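Local coordinates for protein Cyp101j2 (Sphingobium yanoikuyae, PDB 5KYO) that probably hydroxylates 1,8-cineole as a haem-dependent cytochrome P450 monooxygenase, at residues F45-Y50 with M75-N80; Q221-L226 with A260-I265; D304-E309 with F360-K365. All coordinates share one frame; numbering follows the deposited sequence. Where two conformers were deposited one is given.

Interaction 1: residues F45-Y50 with M75-N80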
loop_
_atom_site.group_PDB
_atom_site.type_symbol
_atom_site.label_atom_id
_atom_site.label_comp_id
_atom_site.label_asym_id
_atom_site.label_seq_id
_atom_site.Cartn_x
_atom_site.Cartn_y
_atom_site.Cartn_z
ATOM N N PHE A 45 -5.022 -17.447 18.579
ATOM C CA PHE A 45 -6.230 -16.936 17.923
ATOM C C PHE A 45 -6.215 -17.278 16.427
ATOM O O PHE A 45 -5.163 -17.581 15.869
ATOM C CB PHE A 45 -6.378 -15.423 18.220
ATOM C CG PHE A 45 -5.579 -14.509 17.323
ATOM C CD1 PHE A 45 -6.178 -13.422 16.688
ATOM C CD2 PHE A 45 -4.236 -14.752 17.096
ATOM C CE1 PHE A 45 -5.446 -12.581 15.896
ATOM C CE2 PHE A 45 -3.511 -13.918 16.303
ATOM C CZ PHE A 45 -4.108 -12.833 15.694
ATOM N N ASP A 46 -7.398 -17.301 15.817
ATOM C CA ASP A 46 -7.600 -17.882 14.487
ATOM C C ASP A 46 -7.556 -16.821 13.401
ATOM O O ASP A 46 -8.593 -16.368 12.903
ATOM C CB ASP A 46 -8.929 -18.657 14.461
ATOM C CG ASP A 46 -9.184 -19.374 13.133
ATOM O OD1 ASP A 46 -8.275 -19.412 12.275
ATOM O OD2 ASP A 46 -10.296 -19.923 12.955
ATOM N N PHE A 47 -6.342 -16.444 13.012
ATOM C CA PHE A 47 -6.160 -15.287 12.144
ATOM C C PHE A 47 -5.458 -15.668 10.844
ATOM O O PHE A 47 -4.356 -16.222 10.861
ATOM C CB PHE A 47 -5.376 -14.227 12.887
ATOM C CG PHE A 47 -5.252 -12.928 12.133
ATOM C CD1 PHE A 47 -6.305 -12.006 12.102
ATOM C CD2 PHE A 47 -4.089 -12.640 11.437
ATOM C CE1 PHE A 47 -6.191 -10.837 11.391
ATOM C CE2 PHE A 47 -3.955 -11.466 10.722
ATOM C CZ PHE A 47 -5.003 -10.562 10.695
ATOM N N ASP A 48 -6.119 -15.417 9.717
ATOM C CA ASP A 48 -5.505 -15.614 8.394
ATOM C C ASP A 48 -5.541 -14.259 7.664
ATOM O O ASP A 48 -6.614 -13.737 7.363
ATOM C CB ASP A 48 -6.236 -16.705 7.581
ATOM C CG ASP A 48 -5.417 -17.222 6.401
ATOM O OD1 ASP A 48 -4.415 -16.573 6.055
ATOM O OD2 ASP A 48 -5.769 -18.278 5.821
ATOM N N ILE A 49 -4.365 -13.686 7.423
ATOM C CA ILE A 49 -4.271 -12.348 6.815
ATOM C C ILE A 49 -4.704 -12.414 5.357
ATOM O O ILE A 49 -4.935 -11.383 4.728
ATOM C CB ILE A 49 -2.840 -11.781 6.931
ATOM C CG1 ILE A 49 -2.763 -10.299 6.515
ATOM C CG2 ILE A 49 -1.909 -12.610 6.110
ATOM C CD1 ILE A 49 -3.803 -9.382 7.180
ATOM N N TYR A 50 -4.840 -13.627 4.824
ATOM C CA TYR A 50 -5.285 -13.799 3.441
ATOM C C TYR A 50 -6.775 -14.130 3.290
ATOM O O TYR A 50 -7.320 -14.105 2.180
ATOM C CB TYR A 50 -4.437 -14.867 2.777
ATOM C CG TYR A 50 -2.987 -14.463 2.777
ATOM C CD1 TYR A 50 -2.546 -13.412 1.985
ATOM C CD2 TYR A 50 -2.067 -15.094 3.595
ATOM C CE1 TYR A 50 -1.227 -13.023 1.986
ATOM C CE2 TYR A 50 -0.727 -14.706 3.600
ATOM C CZ TYR A 50 -0.320 -13.660 2.792
ATOM O OH TYR A 50 1.001 -13.254 2.779
ATOM N N MET A 75 -1.005 -11.272 20.046
ATOM C CA MET A 75 -1.514 -12.636 19.920
ATOM C C MET A 75 -0.680 -13.426 18.915
ATOM O O MET A 75 0.204 -12.871 18.255
ATOM C CB MET A 75 -2.993 -12.632 19.496
ATOM C CG MET A 75 -3.931 -11.949 20.483
ATOM S SD MET A 75 -4.120 -12.885 22.031
ATOM C CE MET A 75 -5.209 -14.180 21.469
ATOM N N TRP A 76 -0.978 -14.719 18.791
ATOM C CA TRP A 76 -0.228 -15.622 17.923
ATOM C C TRP A 76 -1.193 -16.529 17.174
ATOM O O TRP A 76 -2.146 -17.050 17.757
ATOM C CB TRP A 76 0.766 -16.454 18.743
ATOM C CG TRP A 76 1.658 -17.354 17.942
ATOM C CD1 TRP A 76 2.926 -17.079 17.508
ATOM C CD2 TRP A 76 1.365 -18.687 17.498
ATOM N NE1 TRP A 76 3.428 -18.147 16.811
ATOM C CE2 TRP A 76 2.492 -19.147 16.789
ATOM C CE3 TRP A 76 0.256 -19.530 17.622
ATOM C CZ2 TRP A 76 2.543 -20.412 16.207
ATOM C CZ3 TRP A 76 0.306 -20.787 17.041
ATOM C CH2 TRP A 76 1.447 -21.221 16.349
ATOM N N THR A 77 -0.953 -16.698 15.878
ATOM C CA THR A 77 -1.833 -17.481 15.010
ATOM C C THR A 77 -1.046 -18.620 14.371
ATOM O O THR A 77 0.093 -18.430 13.947
ATOM C CB THR A 77 -2.487 -16.598 13.896
ATOM O OG1 THR A 77 -3.230 -17.415 12.971
ATOM C CG2 THR A 77 -1.421 -15.813 13.133
ATOM N N PRO A 78 -1.651 -19.816 14.303
ATOM C CA PRO A 78 -0.994 -20.963 13.661
ATOM C C PRO A 78 -0.931 -20.859 12.137
ATOM O O PRO A 78 -0.197 -21.621 11.511
ATOM C CB PRO A 78 -1.880 -22.145 14.073
ATOM C CG PRO A 78 -3.233 -21.536 14.274
ATOM C CD PRO A 78 -2.957 -20.183 14.884
ATOM N N HIS A 79 -1.700 -19.944 11.551
ATOM C CA HIS A 79 -1.764 -19.817 10.095
ATOM C C HIS A 79 -0.491 -19.182 9.525
ATOM O O HIS A 79 0.200 -18.443 10.227
ATOM C CB HIS A 79 -2.986 -18.991 9.690
ATOM C CG HIS A 79 -4.291 -19.676 9.954
ATOM N ND1 HIS A 79 -5.019 -20.304 8.963
ATOM C CD2 HIS A 79 -4.992 -19.845 11.099
ATOM C CE1 HIS A 79 -6.113 -20.828 9.490
ATOM N NE2 HIS A 79 -6.120 -20.562 10.784
ATOM N N ASN A 80 -0.184 -19.493 8.265
ATOM C CA ASN A 80 0.915 -18.839 7.545
ATOM C C ASN A 80 2.259 -18.951 8.278
ATOM O O ASN A 80 2.854 -17.949 8.638
ATOM C CB ASN A 80 0.550 -17.358 7.298
ATOM C CG ASN A 80 -0.682 -17.204 6.423
ATOM O OD1 ASN A 80 -0.821 -17.887 5.407
ATOM N ND2 ASN A 80 -1.608 -16.335 6.836
HETATM O O HOH W 1 -2.368 -14.935 9.389
HETATM O O HOH W 2 -3.610 -18.751 4.362
#
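Phe45 and Met75 meet through a CH-pi contact: Met75 CB sits over one face of the Phe45 ring, 3.7 Å from its centroid and displaced toward the rim. Phe47 CB takes the opposite face, which leaves the phenyl group between two aliphatic carbons. Next to the ring, Phe45 N donates to Trp76 O over 3.0 Å, and Phe45 O receives a CA-H...O contact from Thr77 CA at 3.4 Å.

Two residues after Phe45, the carbonyl O of Phe47 accepts from Thr77 OG1 at 2.7 Å, in the carbonyl plane on a lone pair. The torsion responsible holds OG1 opposite the threonine N (chi1 174°), and OG1 also accepts from His79 N, closing an ST turn. Water 1 gives Phe47 O a second donor while accepting from Ile49 N and Asn80 ND2.

Polar side chains finish the contact. His79 NE2 reaches Asp46 OD1 at 2.9 Å, but the N-H...O angle of 122° marks this bond as weak. Asn80 ND2 donates to Asp48 OD1 over 2.9 Å from above the carboxylate plane, and Tyr50 N approaches the same oxygen from the other face, forming an Asx turn; the two donors together restrain the carboxylate. Water 2 links Asp48 OD2 to Asn80 OD1. Asn80 CG lies at the edge of the Tyr50 ring, with amide and ring planes 89° apart, while Tyr50 OH is hydrogen-bonded to Val109 O.

Residues 45-48, extended, run beside the end of strand 74-77 and the turn after it. The contact thus joins the N-terminal chain to an outermost strand of the P450's mixed sheet, next to strand 83-86. Phe45 and Phe47 rest on Val85 of that strand and on Ile66 of helix 59-69, and Phe47 and Ile49 reach Met341 of strand 339-343.

Interaction 2: residues Q221-L226 with A260-I265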
loop_
_atom_site.group_PDB
_atom_site.type_symbol
_atom_site.label_atom_id
_atom_site.label_comp_id
_atom_site.label_asym_id
_atom_site.label_seq_id
_atom_site.Cartn_x
_atom_site.Cartn_y
_atom_site.Cartn_z
ATOM N N GLN A 221 12.684 -11.595 -16.123
ATOM C CA GLN A 221 12.039 -10.852 -17.212
ATOM C C GLN A 221 12.033 -9.341 -16.932
ATOM O O GLN A 221 12.220 -8.529 -17.857
ATOM C CB GLN A 221 10.602 -11.355 -17.446
ATOM C CG GLN A 221 10.508 -12.703 -18.167
ATOM C CD GLN A 221 9.081 -13.057 -18.576
ATOM O OE1 GLN A 221 8.287 -12.187 -18.926
ATOM N NE2 GLN A 221 8.754 -14.340 -18.528
ATOM N N PHE A 222 11.810 -8.971 -15.666
ATOM C CA PHE A 222 11.952 -7.583 -15.232
ATOM C C PHE A 222 13.350 -7.037 -15.546
ATOM O O PHE A 222 13.493 -5.945 -16.098
ATOM C CB PHE A 222 11.681 -7.444 -13.730
ATOM C CG PHE A 222 10.268 -7.025 -13.390
ATOM C CD1 PHE A 222 9.634 -6.019 -14.099
ATOM C CD2 PHE A 222 9.591 -7.633 -12.350
ATOM C CE1 PHE A 222 8.347 -5.618 -13.789
ATOM C CE2 PHE A 222 8.289 -7.240 -12.043
ATOM C CZ PHE A 222 7.673 -6.241 -12.764
ATOM N N ARG A 223 14.380 -7.791 -15.181
ATOM C CA ARG A 223 15.744 -7.327 -15.400
ATOM C C ARG A 223 16.109 -7.280 -16.876
ATOM O O ARG A 223 16.804 -6.364 -17.300
ATOM C CB ARG A 223 16.734 -8.202 -14.648
ATOM C CG ARG A 223 16.579 -8.123 -13.164
ATOM C CD ARG A 223 17.665 -8.913 -12.496
ATOM N NE ARG A 223 17.401 -9.163 -11.093
ATOM C CZ ARG A 223 17.531 -8.266 -10.121
ATOM N NH1 ARG A 223 17.919 -7.026 -10.401
ATOM N NH2 ARG A 223 17.260 -8.619 -8.863
ATOM N N GLU A 224 15.641 -8.255 -17.653
ATOM C CA GLU A 224 15.912 -8.286 -19.088
ATOM C C GLU A 224 15.282 -7.086 -19.793
ATOM O O GLU A 224 15.790 -6.591 -20.816
ATOM C CB GLU A 224 15.400 -9.598 -19.685
ATOM C CG GLU A 224 16.289 -10.782 -19.338
ATOM C CD GLU A 224 15.709 -12.102 -19.802
ATOM O OE1 GLU A 224 14.502 -12.157 -20.111
ATOM O OE2 GLU A 224 16.467 -13.086 -19.860
ATOM N N TYR A 225 14.184 -6.604 -19.232
ATOM C CA TYR A 225 13.521 -5.416 -19.757
ATOM C C TYR A 225 14.212 -4.117 -19.312
ATOM O O TYR A 225 14.414 -3.205 -20.113
ATOM C CB TYR A 225 12.040 -5.401 -19.333
ATOM C CG TYR A 225 11.352 -4.128 -19.768
ATOM C CD1 TYR A 225 10.835 -3.997 -21.046
ATOM C CD2 TYR A 225 11.240 -3.045 -18.900
ATOM C CE1 TYR A 225 10.233 -2.811 -21.456
ATOM C CE2 TYR A 225 10.643 -1.875 -19.294
ATOM C CZ TYR A 225 10.145 -1.756 -20.574
ATOM O OH TYR A 225 9.530 -0.580 -20.957
ATOM N N LEU A 226 14.603 -4.057 -18.039
ATOM C CA LEU A 226 15.098 -2.826 -17.423
ATOM C C LEU A 226 16.576 -2.551 -17.638
ATOM O O LEU A 226 16.988 -1.388 -17.697
ATOM C CB LEU A 226 14.840 -2.843 -15.917
ATOM C CG LEU A 226 13.390 -2.753 -15.412
ATOM C CD1 LEU A 226 13.386 -2.956 -13.912
ATOM C CD2 LEU A 226 12.733 -1.416 -15.796
ATOM N N ALA A 260 19.588 -0.694 -9.022
ATOM C CA ALA A 260 18.647 0.153 -9.733
ATOM C C ALA A 260 17.458 -0.661 -10.249
ATOM O O ALA A 260 16.325 -0.190 -10.224
ATOM C CB ALA A 260 19.344 0.881 -10.884
ATOM N N GLU A 261 17.723 -1.887 -10.709
ATOM C CA GLU A 261 16.653 -2.767 -11.171
ATOM C C GLU A 261 15.720 -3.111 -10.008
ATOM O O GLU A 261 14.493 -3.062 -10.149
ATOM C CB GLU A 261 17.229 -4.053 -11.785
ATOM C CG GLU A 261 17.867 -3.870 -13.130
ATOM C CD GLU A 261 18.966 -4.888 -13.405
ATOM O OE1 GLU A 261 19.141 -5.843 -12.614
ATOM O OE2 GLU A 261 19.651 -4.716 -14.426
ATOM N N ASN A 262 16.317 -3.459 -8.863
ATOM C CA ASN A 262 15.559 -3.807 -7.669
ATOM C C ASN A 262 14.652 -2.652 -7.272
ATOM O O ASN A 262 13.474 -2.850 -6.978
ATOM C CB ASN A 262 16.505 -4.181 -6.514
ATOM C CG ASN A 262 17.078 -5.581 -6.665
ATOM O OD1 ASN A 262 16.851 -6.245 -7.676
ATOM N ND2 ASN A 262 17.809 -6.040 -5.654
ATOM N N ILE A 263 15.198 -1.443 -7.303
ATOM C CA ILE A 263 14.445 -0.258 -6.898
ATOM C C ILE A 263 13.291 0.035 -7.862
ATOM O O ILE A 263 12.162 0.321 -7.408
ATOM C CB ILE A 263 15.349 0.971 -6.785
ATOM C CG1 ILE A 263 16.343 0.800 -5.634
ATOM C CG2 ILE A 263 14.521 2.223 -6.567
ATOM C CD1 ILE A 263 17.312 1.943 -5.501
ATOM N N CYS A 264 13.554 -0.014 -9.170
ATOM C CA CYS A 264 12.494 0.124 -10.175
ATOM C C CYS A 264 11.305 -0.814 -9.933
ATOM O O CYS A 264 10.144 -0.374 -9.980
ATOM C CB CYS A 264 13.034 -0.118 -11.578
ATOM S SG CYS A 264 14.023 1.257 -12.220
ATOM N N ILE A 265 11.592 -2.098 -9.691
ATOM C CA ILE A 265 10.545 -3.098 -9.432
ATOM C C ILE A 265 9.776 -2.757 -8.160
ATOM O O ILE A 265 8.529 -2.801 -8.107
ATOM C CB ILE A 265 11.129 -4.534 -9.281
ATOM C CG1 ILE A 265 11.773 -5.016 -10.586
ATOM C CG2 ILE A 265 10.026 -5.521 -8.789
ATOM C CD1 ILE A 265 12.686 -6.283 -10.438
#
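Arg223 stretches across to Glu261 and Asn262, and its path can be followed atom by atom. Its first torsion (chi1 -65°) sets CG beside the backbone N, and the chain then runs extended to NE. Arg223 CB stands 3.9 Å from Glu261 OE1; Arg223 CG comes to 3.5 Å of Glu261 OE1, and Arg223 CD to 3.4 Å of the same oxygen, so the methylenes lie against the acid before the charge is reached. At the tip, Arg223 NH1 donates to Glu261 OE1 over 2.8 Å in a salt bridge. The N-H...O angle is 151°, the oxygen lies in the guanidinium plane, and it uses its anti lone pair. Arg223 NH2 donates to Asn262 OD1 at 2.7 Å, on a lone pair in the amide carbonyl plane, and Arg223 NH1 adds a weak bond to that oxygen. Two acceptors from consecutive residues therefore fix how the guanidinium is turned. Each has a further hold: Glu261 OE2 forms a salt bridge with Arg227, and Asn262 ND2 donates to Ile121 O.

Apolar packing lies alongside. Ile265 CG1 sits over one face of the Phe222 ring, 4.1 Å from the centroid, and Leu226 CD1 meets Cys264 CB at 3.7 Å.

The segment axes cross at 110° and approach to 10.1 Å, placing helix 215-235 over helix 257-270; chain order and position suggest P450 helix G over the N-terminal part of helix I. Helix 196-206 packs on Phe222 through Leu202, while Cys264 touches Ile242 of helix 241-246.

Interaction 3: residues D304-E309 with F360-K365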
loop_
_atom_site.group_PDB
_atom_site.type_symbol
_atom_site.label_atom_id
_atom_site.label_comp_id
_atom_site.label_asym_id
_atom_site.label_seq_id
_atom_site.Cartn_x
_atom_site.Cartn_y
_atom_site.Cartn_z
ATOM N N ASP A 304 -9.225 18.709 -0.439
ATOM C CA ASP A 304 -7.945 18.659 0.258
ATOM C C ASP A 304 -8.038 18.021 1.653
ATOM O O ASP A 304 -7.155 17.250 2.047
ATOM C CB ASP A 304 -7.348 20.068 0.368
ATOM C CG ASP A 304 -6.821 20.590 -0.967
ATOM O OD1 ASP A 304 -6.573 19.771 -1.880
ATOM O OD2 ASP A 304 -6.626 21.815 -1.093
ATOM N N ASP A 305 -9.108 18.318 2.390
ATOM C CA ASP A 305 -9.304 17.824 3.753
ATOM C C ASP A 305 -9.969 16.450 3.748
ATOM O O ASP A 305 -9.718 15.622 4.606
ATOM C CB ASP A 305 -10.143 18.835 4.542
ATOM C CG ASP A 305 -10.340 18.440 5.985
ATOM O OD1 ASP A 305 -9.368 18.534 6.766
ATOM O OD2 ASP A 305 -11.475 18.064 6.338
ATOM N N ALA A 306 -10.853 16.243 2.770
ATOM C CA ALA A 306 -11.492 14.947 2.570
ATOM C C ALA A 306 -10.405 13.926 2.280
ATOM O O ALA A 306 -10.436 12.809 2.768
ATOM C CB ALA A 306 -12.484 14.997 1.435
ATOM N N LEU A 307 -9.438 14.335 1.474
ATOM C CA LEU A 307 -8.289 13.502 1.153
ATOM C C LEU A 307 -7.567 13.018 2.414
ATOM O O LEU A 307 -7.294 11.831 2.588
ATOM C CB LEU A 307 -7.327 14.300 0.267
ATOM C CG LEU A 307 -6.187 13.591 -0.438
ATOM C CD1 LEU A 307 -5.892 14.373 -1.719
ATOM C CD2 LEU A 307 -4.969 13.543 0.458
ATOM N N LEU A 308 -7.272 13.952 3.305
ATOM C CA LEU A 308 -6.581 13.610 4.535
ATOM C C LEU A 308 -7.372 12.597 5.365
ATOM O O LEU A 308 -6.784 11.708 5.979
ATOM C CB LEU A 308 -6.287 14.880 5.338
ATOM C CG LEU A 308 -5.467 15.929 4.563
ATOM C CD1 LEU A 308 -5.181 17.146 5.424
ATOM C CD2 LEU A 308 -4.168 15.354 4.013
ATOM N N GLU A 309 -8.702 12.704 5.350
ATOM C CA GLU A 309 -9.568 11.788 6.122
ATOM C C GLU A 309 -9.710 10.411 5.453
ATOM O O GLU A 309 -9.854 9.399 6.140
ATOM C CB GLU A 309 -10.951 12.431 6.347
ATOM C CG GLU A 309 -11.970 11.564 7.108
ATOM C CD GLU A 309 -11.657 11.418 8.583
ATOM O OE1 GLU A 309 -10.535 11.750 8.998
ATOM O OE2 GLU A 309 -12.565 11.019 9.344
ATOM N N PHE A 360 -16.346 8.862 9.164
ATOM C CA PHE A 360 -15.682 9.760 8.232
ATOM C C PHE A 360 -16.117 11.181 8.552
ATOM O O PHE A 360 -17.284 11.539 8.379
ATOM C CB PHE A 360 -16.006 9.389 6.771
ATOM C CG PHE A 360 -15.125 10.085 5.760
ATOM C CD1 PHE A 360 -15.335 11.418 5.451
ATOM C CD2 PHE A 360 -14.091 9.402 5.126
ATOM C CE1 PHE A 360 -14.545 12.082 4.528
ATOM C CE2 PHE A 360 -13.279 10.070 4.187
ATOM C CZ PHE A 360 -13.512 11.410 3.896
ATOM N N ARG A 361 -15.182 11.983 9.048
ATOM C CA ARG A 361 -15.449 13.364 9.417
ATOM C C ARG A 361 -14.511 14.356 8.739
ATOM O O ARG A 361 -13.296 14.221 8.820
ATOM C CB ARG A 361 -15.344 13.524 10.936
ATOM C CG ARG A 361 -16.589 13.069 11.686
ATOM C CD ARG A 361 -16.390 13.124 13.192
ATOM N NE ARG A 361 -15.577 14.265 13.603
ATOM C CZ ARG A 361 -14.864 14.303 14.726
ATOM N NH1 ARG A 361 -14.868 13.259 15.549
ATOM N NH2 ARG A 361 -14.145 15.378 15.031
ATOM N N LEU A 362 -15.080 15.351 8.068
ATOM C CA LEU A 362 -14.296 16.484 7.587
ATOM C C LEU A 362 -13.866 17.419 8.725
ATOM O O LEU A 362 -12.922 18.188 8.589
ATOM C CB LEU A 362 -15.089 17.280 6.547
ATOM C CG LEU A 362 -15.556 16.488 5.323
ATOM C CD1 LEU A 362 -16.132 17.425 4.267
ATOM C CD2 LEU A 362 -14.380 15.702 4.771
ATOM N N GLY A 363 -14.549 17.361 9.856
ATOM C CA GLY A 363 -14.231 18.284 10.935
ATOM C C GLY A 363 -12.932 18.059 11.705
ATOM O O GLY A 363 -12.552 18.893 12.529
ATOM N N ARG A 364 -12.234 16.961 11.426
ATOM C CA ARG A 364 -11.249 16.428 12.375
ATOM C C ARG A 364 -10.070 17.331 12.719
ATOM O O ARG A 364 -9.335 17.801 11.846
ATOM C CB ARG A 364 -10.706 15.096 11.876
ATOM C CG ARG A 364 -11.700 13.986 11.994
ATOM C CD ARG A 364 -11.032 12.645 12.090
ATOM N NE ARG A 364 -12.010 11.563 12.024
ATOM C CZ ARG A 364 -12.501 10.919 13.077
ATOM N NH1 ARG A 364 -12.106 11.241 14.304
ATOM N NH2 ARG A 364 -13.380 9.945 12.900
ATOM N N LYS A 365 -9.896 17.531 14.021
ATOM C CA LYS A 365 -8.844 18.366 14.569
ATOM C C LYS A 365 -7.588 17.541 14.800
ATOM O O LYS A 365 -6.482 18.074 14.840
ATOM C CB LYS A 365 -9.305 19.013 15.877
ATOM C CG LYS A 365 -10.543 19.888 15.727
ATOM C CD LYS A 365 -10.906 20.589 17.027
ATOM C CE LYS A 365 -12.065 21.554 16.814
ATOM N NZ LYS A 365 -12.378 22.320 18.054
HETATM O O HOH W 3 -9.808 19.221 9.620
#
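Glu309, the residue most buried by this contact, lies over the ring of Phe360 and holds the backbone and a side chain of the loop with one oxygen. Glu309 CG stands 3.4 Å from the Phe360 ring centroid, almost on the normal, a centred CH-pi contact. Beyond it the chain bends (chi2 72°), which carries the carboxylate past the ring toward Arg361 and Arg364. Glu309 OE2 accepts from Arg364 NE at 2.8 Å, a salt bridge on the syn lone pair and in the guanidinium plane, with an N-H...O angle of 166°. Arg361 N donates to Glu309 OE2 as well, also at 2.8 Å but from above the carboxylate plane, and almost straight at 178°. OE1 turns to Arg312 and Arg367, so a buried carboxylate is met by three arginines. Glu309 and Arg312 have the spacing of the P450 ExxR motif. With an alanine here, Arg364 and Arg312 are likely to lose this carboxylate, Arg361 N its acceptor, and the Phe360 face the CG that covers it.

Leu362 extends the apolar side, its CD2 lying 3.7 Å from Ala306 CA.

The loop after helix 344-348 is thereby fastened to helix 303-313. Leu292 of helix 290-298 touches both Phe360 and Leu362, and on another side of helix 303-313 Leu307 packs on helix 382-399.

From the N terminus, interaction 1 closes first, bridging 24 residues that include helix 59-69 and fitting the early chain to the edge of the mixed sheet. Interaction 2 follows, spanning 33 residues with helix 241-246 among them and joining helix 215-235 to helix 257-270. Interaction 3 closes last, across 50 residues rich in strand, and ties helix 303-313 to the loop preceding helix 382-399. The three are in series, none nested or crossing. The centre of interaction 1 lies about 33 Å from the centre of each of the others. Interactions 2 and 3, about 38 Å apart between centres, fall on opposite sides of the chain's centre; none touches another.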